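Local coordinates for protein Vlm2 (Streptomyces tsusimaensis, PDB 6ECB) that probably releases the finished depsipeptide in valinomycin biosynthesis, acting as the thioesterase domain of a large nonribosomal peptide synthetase, at residues A[134-139]-A[254-259]; A[105-110]-A[118-123]. All coordinates share one frame; numbering follows the deposited sequence.

Interaction 1 (A[134-139]-A[254-259])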
loop_
_atom_site.group_PDB
_atom_site.type_symbol
_atom_site.label_atom_id
_atom_site.label_comp_id
_atom_site.label_asym_id
_atom_site.label_seq_id
_atom_site.Cartn_x
_atom_site.Cartn_y
_atom_site.Cartn_z
ATOM N N LEU A 134 -12.117 -0.501 -6.886
ATOM C CA LEU A 134 -11.187 -0.165 -5.818
ATOM C C LEU A 134 -11.017 -1.376 -4.916
ATOM O O LEU A 134 -12.004 -1.939 -4.438
ATOM C CB LEU A 134 -11.695 1.022 -5.010
ATOM C CG LEU A 134 -10.938 1.379 -3.734
ATOM C CD1 LEU A 134 -9.581 1.969 -4.095
ATOM C CD2 LEU A 134 -11.733 2.402 -2.942
ATOM N N ILE A 135 -9.760 -1.773 -4.691
ATOM C CA ILE A 135 -9.412 -2.882 -3.817
ATOM C C ILE A 135 -8.800 -2.295 -2.548
ATOM O O ILE A 135 -7.706 -1.710 -2.583
ATOM C CB ILE A 135 -8.444 -3.848 -4.509
ATOM C CG1 ILE A 135 -9.145 -4.487 -5.706
ATOM C CG2 ILE A 135 -7.858 -4.875 -3.513
ATOM C CD1 ILE A 135 -8.232 -5.331 -6.591
ATOM N N ILE A 136 -9.487 -2.474 -1.423
ATOM C CA ILE A 136 -9.005 -2.034 -0.115
ATOM C C ILE A 136 -8.464 -3.250 0.627
ATOM O O ILE A 136 -9.173 -4.249 0.839
ATOM C CB ILE A 136 -10.112 -1.346 0.700
ATOM C CG1 ILE A 136 -10.555 -0.037 0.031
ATOM C CG2 ILE A 136 -9.638 -1.137 2.156
ATOM C CD1 ILE A 136 -9.477 1.020 -0.078
ATOM N N LEU A 137 -7.207 -3.159 1.061
ATOM C CA LEU A 137 -6.569 -4.239 1.805
ATOM C C LEU A 137 -6.524 -3.853 3.285
ATOM O O LEU A 137 -5.648 -3.105 3.734
ATOM C CB LEU A 137 -5.178 -4.518 1.254
ATOM C CG LEU A 137 -5.150 -4.985 -0.202
ATOM C CD1 LEU A 137 -3.689 -5.172 -0.619
ATOM C CD2 LEU A 137 -5.937 -6.264 -0.423
ATOM N N ASP A 138 -7.529 -4.327 4.011
ATOM C CA ASP A 138 -7.543 -4.407 5.467
ATOM C C ASP A 138 -7.365 -3.071 6.193
ATOM O O ASP A 138 -6.693 -3.006 7.228
ATOM C CB ASP A 138 -6.474 -5.412 5.942
ATOM C CG ASP A 138 -6.732 -5.890 7.340
ATOM O OD1 ASP A 138 -7.917 -6.143 7.659
ATOM O OD2 ASP A 138 -5.760 -6.045 8.103
ATOM N N THR A 139 -8.007 -1.998 5.703
ATOM C CA THR A 139 -8.113 -0.789 6.493
ATOM C C THR A 139 -9.552 -0.299 6.416
ATOM O O THR A 139 -10.132 -0.295 5.328
ATOM C CB THR A 139 -7.172 0.368 6.045
ATOM O OG1 THR A 139 -7.329 1.471 6.944
ATOM C CG2 THR A 139 -7.480 0.872 4.705
ATOM N N SER A 254 -17.370 -1.826 8.018
ATOM C CA SER A 254 -18.619 -1.720 7.266
ATOM C C SER A 254 -18.856 -0.308 6.754
ATOM O O SER A 254 -19.627 -0.115 5.792
ATOM C CB SER A 254 -19.784 -2.178 8.139
ATOM O OG SER A 254 -20.048 -1.280 9.220
ATOM N N ALA A 255 -18.212 0.689 7.363
ATOM C CA ALA A 255 -18.382 2.064 6.909
ATOM C C ALA A 255 -17.876 2.291 5.487
ATOM O O ALA A 255 -18.173 3.342 4.919
ATOM C CB ALA A 255 -17.718 3.013 7.912
ATOM N N TRP A 256 -17.130 1.350 4.878
ATOM C CA TRP A 256 -16.821 1.527 3.454
ATOM C C TRP A 256 -18.089 1.700 2.640
ATOM O O TRP A 256 -18.067 2.394 1.624
ATOM C CB TRP A 256 -15.996 0.377 2.855
ATOM C CG TRP A 256 -14.550 0.565 3.159
ATOM C CD1 TRP A 256 -13.774 -0.212 3.969
ATOM C CD2 TRP A 256 -13.707 1.613 2.674
ATOM N NE1 TRP A 256 -12.490 0.299 4.028
ATOM C CE2 TRP A 256 -12.423 1.418 3.246
ATOM C CE3 TRP A 256 -13.904 2.700 1.812
ATOM C CZ2 TRP A 256 -11.365 2.286 3.005
ATOM C CZ3 TRP A 256 -12.852 3.561 1.586
ATOM C CH2 TRP A 256 -11.602 3.345 2.172
ATOM N N GLU A 257 -19.200 1.122 3.092
ATOM C CA GLU A 257 -20.457 1.280 2.368
ATOM C C GLU A 257 -20.932 2.730 2.341
ATOM O O GLU A 257 -21.635 3.138 1.397
ATOM C CB GLU A 257 -21.509 0.348 2.975
ATOM C CG GLU A 257 -22.797 0.336 2.189
ATOM C CD GLU A 257 -23.635 -0.931 2.381
ATOM O OE1 GLU A 257 -23.240 -1.826 3.178
ATOM O OE2 GLU A 257 -24.701 -1.017 1.719
ATOM N N ASN A 258 -20.534 3.542 3.323
ATOM C CA ASN A 258 -20.865 4.963 3.308
ATOM C C ASN A 258 -20.364 5.631 2.037
ATOM O O ASN A 258 -20.921 6.648 1.609
ATOM C CB ASN A 258 -20.206 5.718 4.458
ATOM C CG ASN A 258 -20.618 5.239 5.823
ATOM O OD1 ASN A 258 -21.387 4.293 5.982
ATOM N ND2 ASN A 258 -20.115 5.933 6.844
ATOM N N TYR A 259 -19.267 5.118 1.490
ATOM C CA TYR A 259 -18.488 5.773 0.443
ATOM C C TYR A 259 -18.602 5.040 -0.876
ATOM O O TYR A 259 -17.802 5.267 -1.789
ATOM C CB TYR A 259 -17.021 5.893 0.901
ATOM C CG TYR A 259 -16.981 6.543 2.264
ATOM C CD1 TYR A 259 -17.403 7.857 2.431
ATOM C CD2 TYR A 259 -16.571 5.840 3.391
ATOM C CE1 TYR A 259 -17.426 8.452 3.707
ATOM C CE2 TYR A 259 -16.612 6.418 4.645
ATOM C CZ TYR A 259 -17.015 7.708 4.803
ATOM O OH TYR A 259 -17.064 8.269 6.072
#
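W256 reaches from a 3-10 turn to I136 on strand 134-137 and to T139 just beyond that strand's end. The backbones stay well apart, the CA atoms of I136 and W256 being 9.3 Å from each other, and the indole bridges the gap. CB of W256 points toward the strand, and with CG anti to the carbonyl carbon (chi1 -82°) the indole lies between the strand and the 3-10 turn. Beyond CB and CG, the five-membered ring brings NE1 to the carbonyl O of T139 at 2.8 Å. This hydrogen bond is nearly straight (161° at the hydrogen); the oxygen lies in the indole plane, and NE1 meets a lone pair in the carbonyl plane. Along the same rim, CE2 and CZ2 skirt this oxygen. The six-membered ring presents one face to I136, whose CG1 sits 4.0 Å from its centroid in a CH-pi contact, displaced toward the rim. On that face CD1 of I136 approaches CZ2 of W256 at 3.8 Å, while the isoleucine's branch methyl CG2 comes to 3.7 Å from W256 NE1. V239 on strand 237-241 and P141 also touch the indole. A phenylalanine here would probably leave the T139 carbonyl without its indole donor and shrink the ring face over I136, setting the loop after the strand freer to shift. That loop carries D138, whose OD2 is hydrogen-bonded to H273 ND1, consistent with the acid of a Ser-His-Asp triad. One buried side chain thus does two different jobs: its polar edge satisfies a backbone carbonyl next to the probable acid residue, and its apolar face packs on I136 of the strand leading there.

Interaction 2 (A[105-110]-A[118-123])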
loop_
_atom_site.group_PDB
_atom_site.type_symbol
_atom_site.label_atom_id
_atom_site.label_comp_id
_atom_site.label_asym_id
_atom_site.label_seq_id
_atom_site.Cartn_x
_atom_site.Cartn_y
_atom_site.Cartn_z
ATOM N N VAL A 105 -8.612 -2.009 -15.148
ATOM C CA VAL A 105 -7.521 -1.764 -14.202
ATOM C C VAL A 105 -8.112 -1.313 -12.876
ATOM O O VAL A 105 -8.804 -0.291 -12.814
ATOM C CB VAL A 105 -6.539 -0.696 -14.718
ATOM C CG1 VAL A 105 -5.392 -0.514 -13.717
ATOM C CG2 VAL A 105 -6.016 -1.095 -16.073
ATOM N N TYR A 106 -7.821 -2.060 -11.818
ATOM C CA TYR A 106 -8.186 -1.678 -10.469
ATOM C C TYR A 106 -7.175 -0.706 -9.885
ATOM O O TYR A 106 -5.990 -0.717 -10.240
ATOM C CB TYR A 106 -8.203 -2.885 -9.548
ATOM C CG TYR A 106 -9.240 -3.923 -9.830
ATOM C CD1 TYR A 106 -10.497 -3.829 -9.262
ATOM C CD2 TYR A 106 -8.953 -5.016 -10.640
ATOM C CE1 TYR A 106 -11.468 -4.815 -9.485
ATOM C CE2 TYR A 106 -9.910 -6.023 -10.876
ATOM C CZ TYR A 106 -11.171 -5.895 -10.286
ATOM O OH TYR A 106 -12.129 -6.850 -10.486
ATOM N N ILE A 107 -7.639 0.075 -8.915
ATOM C CA ILE A 107 -6.768 0.779 -7.991
ATOM C C ILE A 107 -6.843 0.047 -6.664
ATOM O O ILE A 107 -7.933 -0.329 -6.230
ATOM C CB ILE A 107 -7.170 2.257 -7.807
ATOM C CG1 ILE A 107 -7.448 2.974 -9.138
ATOM C CG2 ILE A 107 -6.090 2.976 -7.034
ATOM C CD1 ILE A 107 -6.351 2.948 -10.175
ATOM N N GLY A 108 -5.694 -0.152 -6.002
ATOM C CA GLY A 108 -5.692 -0.846 -4.731
ATOM C C GLY A 108 -4.749 -0.211 -3.730
ATOM O O GLY A 108 -3.869 0.577 -4.081
ATOM N N GLY A 109 -4.945 -0.583 -2.468
ATOM C CA GLY A 109 -4.014 -0.132 -1.442
ATOM C C GLY A 109 -4.215 -0.753 -0.083
ATOM O O GLY A 109 -5.334 -1.117 0.289
ATOM N N HIS A 110 -3.119 -0.855 0.667
ATOM C CA HIS A 110 -3.098 -1.347 2.032
ATOM C C HIS A 110 -2.776 -0.190 2.967
ATOM O O HIS A 110 -1.956 0.664 2.639
ATOM C CB HIS A 110 -2.026 -2.437 2.159
ATOM C CG HIS A 110 -1.886 -3.045 3.520
ATOM N ND1 HIS A 110 -0.866 -2.692 4.379
ATOM C CD2 HIS A 110 -2.585 -4.022 4.147
ATOM C CE1 HIS A 110 -0.950 -3.412 5.486
ATOM N NE2 HIS A 110 -1.975 -4.237 5.368
ATOM N N PHE A 118 -8.426 5.300 -2.586
ATOM C CA PHE A 118 -9.797 5.810 -2.695
ATOM C C PHE A 118 -9.811 7.190 -3.337
ATOM O O PHE A 118 -10.546 7.453 -4.305
ATOM C CB PHE A 118 -10.460 5.860 -1.306
ATOM C CG PHE A 118 -11.872 6.412 -1.349
ATOM C CD1 PHE A 118 -12.108 7.778 -1.318
ATOM C CD2 PHE A 118 -12.959 5.552 -1.488
ATOM C CE1 PHE A 118 -13.414 8.273 -1.406
ATOM C CE2 PHE A 118 -14.251 6.044 -1.581
ATOM C CZ PHE A 118 -14.480 7.389 -1.550
ATOM N N TYR A 119 -8.969 8.093 -2.831
ATOM C CA TYR A 119 -8.968 9.453 -3.341
ATOM C C TYR A 119 -8.382 9.525 -4.755
ATOM O O TYR A 119 -8.854 10.323 -5.577
ATOM C CB TYR A 119 -8.193 10.352 -2.393
ATOM C CG TYR A 119 -9.031 10.954 -1.289
ATOM C CD1 TYR A 119 -9.232 10.289 -0.096
ATOM C CD2 TYR A 119 -9.556 12.225 -1.422
ATOM C CE1 TYR A 119 -9.979 10.839 0.912
ATOM C CE2 TYR A 119 -10.296 12.794 -0.404
ATOM C CZ TYR A 119 -10.514 12.083 0.753
ATOM O OH TYR A 119 -11.252 12.662 1.780
ATOM N N LEU A 120 -7.383 8.685 -5.041
ATOM C CA LEU A 120 -6.827 8.547 -6.389
ATOM C C LEU A 120 -7.920 8.164 -7.379
ATOM O O LEU A 120 -8.083 8.784 -8.448
ATOM C CB LEU A 120 -5.731 7.457 -6.346
ATOM C CG LEU A 120 -4.739 7.245 -7.438
ATOM C CD1 LEU A 120 -3.705 6.269 -6.877
ATOM C CD2 LEU A 120 -5.460 6.736 -8.638
ATOM N N ALA A 121 -8.696 7.150 -7.026
ATOM C CA ALA A 121 -9.807 6.739 -7.879
ATOM C C ALA A 121 -10.798 7.875 -8.092
ATOM O O ALA A 121 -11.287 8.069 -9.216
ATOM C CB ALA A 121 -10.493 5.517 -7.281
ATOM N N THR A 122 -11.123 8.642 -7.040
ATOM C CA THR A 122 -12.076 9.725 -7.244
ATOM C C THR A 122 -11.500 10.764 -8.189
ATOM O O THR A 122 -12.219 11.300 -9.045
ATOM C CB THR A 122 -12.526 10.402 -5.934
ATOM O OG1 THR A 122 -11.497 11.246 -5.429
ATOM C CG2 THR A 122 -12.907 9.410 -4.892
ATOM N N MET A 123 -10.194 11.029 -8.083
ATOM C CA MET A 123 -9.564 11.994 -8.975
ATOM C C MET A 123 -9.556 11.504 -10.425
ATOM O O MET A 123 -9.787 12.295 -11.345
ATOM C CB MET A 123 -8.135 12.289 -8.510
ATOM C CG MET A 123 -7.455 13.445 -9.194
ATOM S SD MET A 123 -5.982 13.970 -8.255
ATOM C CE MET A 123 -6.694 14.554 -6.735
#
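I107 on strand 105-110 and L120 on helix 112-126 cross obliquely, each offering methyl groups to the other. The branch methyl CG2 of I107 is set between the two prongs of the leucine, 4.1 Å from both CD1 and CD2 of L120. The other arm of the isoleucine, running through CG1, ends with its CD1 at 4.2 Å from L120 CD2. Both side chains leave their backbones toward the opposing element. In L120, CG lies anti to the backbone N (chi1 -166°), which extends the fork from the helix over the strand. One residue further along, A121 offers only its methyl, CB, 4.4 Å from I107 CG1; consistent with its small size, the two backbones come close, with the CA atoms of I107 and A121 6.7 Å apart. A117 and L124, a turn before and after this pair, also touch I107, so the isoleucine faces several residues along one side of the helix. Elsewhere on the helix, where it does not touch the strand, T122 turns its hydroxyl back on the backbone: OG1 donates to Y119 O at 2.8 Å, and that oxygen also accepts the helical N-H of M123 from the same face of its plane. The buried T122 hydroxyl is thus satisfied within the helix itself. Strand and helix are the first two elements of a beta-alpha-beta unit, joined through a probable nucleophile elbow that includes G109. Their meeting here is wholly aliphatic, held by dispersion and exclusion of water, with shape rather than polar direction fixing the fit.

Overall arrangement
Following the chain, strand 105-110 leads through a turn containing S111, the probable nucleophile, into helix 112-126, which folds back so that interaction 2 closes a short loop. The chain then enters strand 134-137, where interaction 1 opens; it closes only after 114 further residues, among them many helices and strand 237-241. The two contacts therefore lie in series, neither nested nor crossed. Their centres are about 11 Å apart, and they meet in the sheet, where I135 N probably bonds to I107 O (2.8 Å) and L137 N to G109 O (2.9 Å). Together they tie a central beta-alpha-beta unit of the alpha/beta-hydrolase fold to the turn preceding edge strand 264-268.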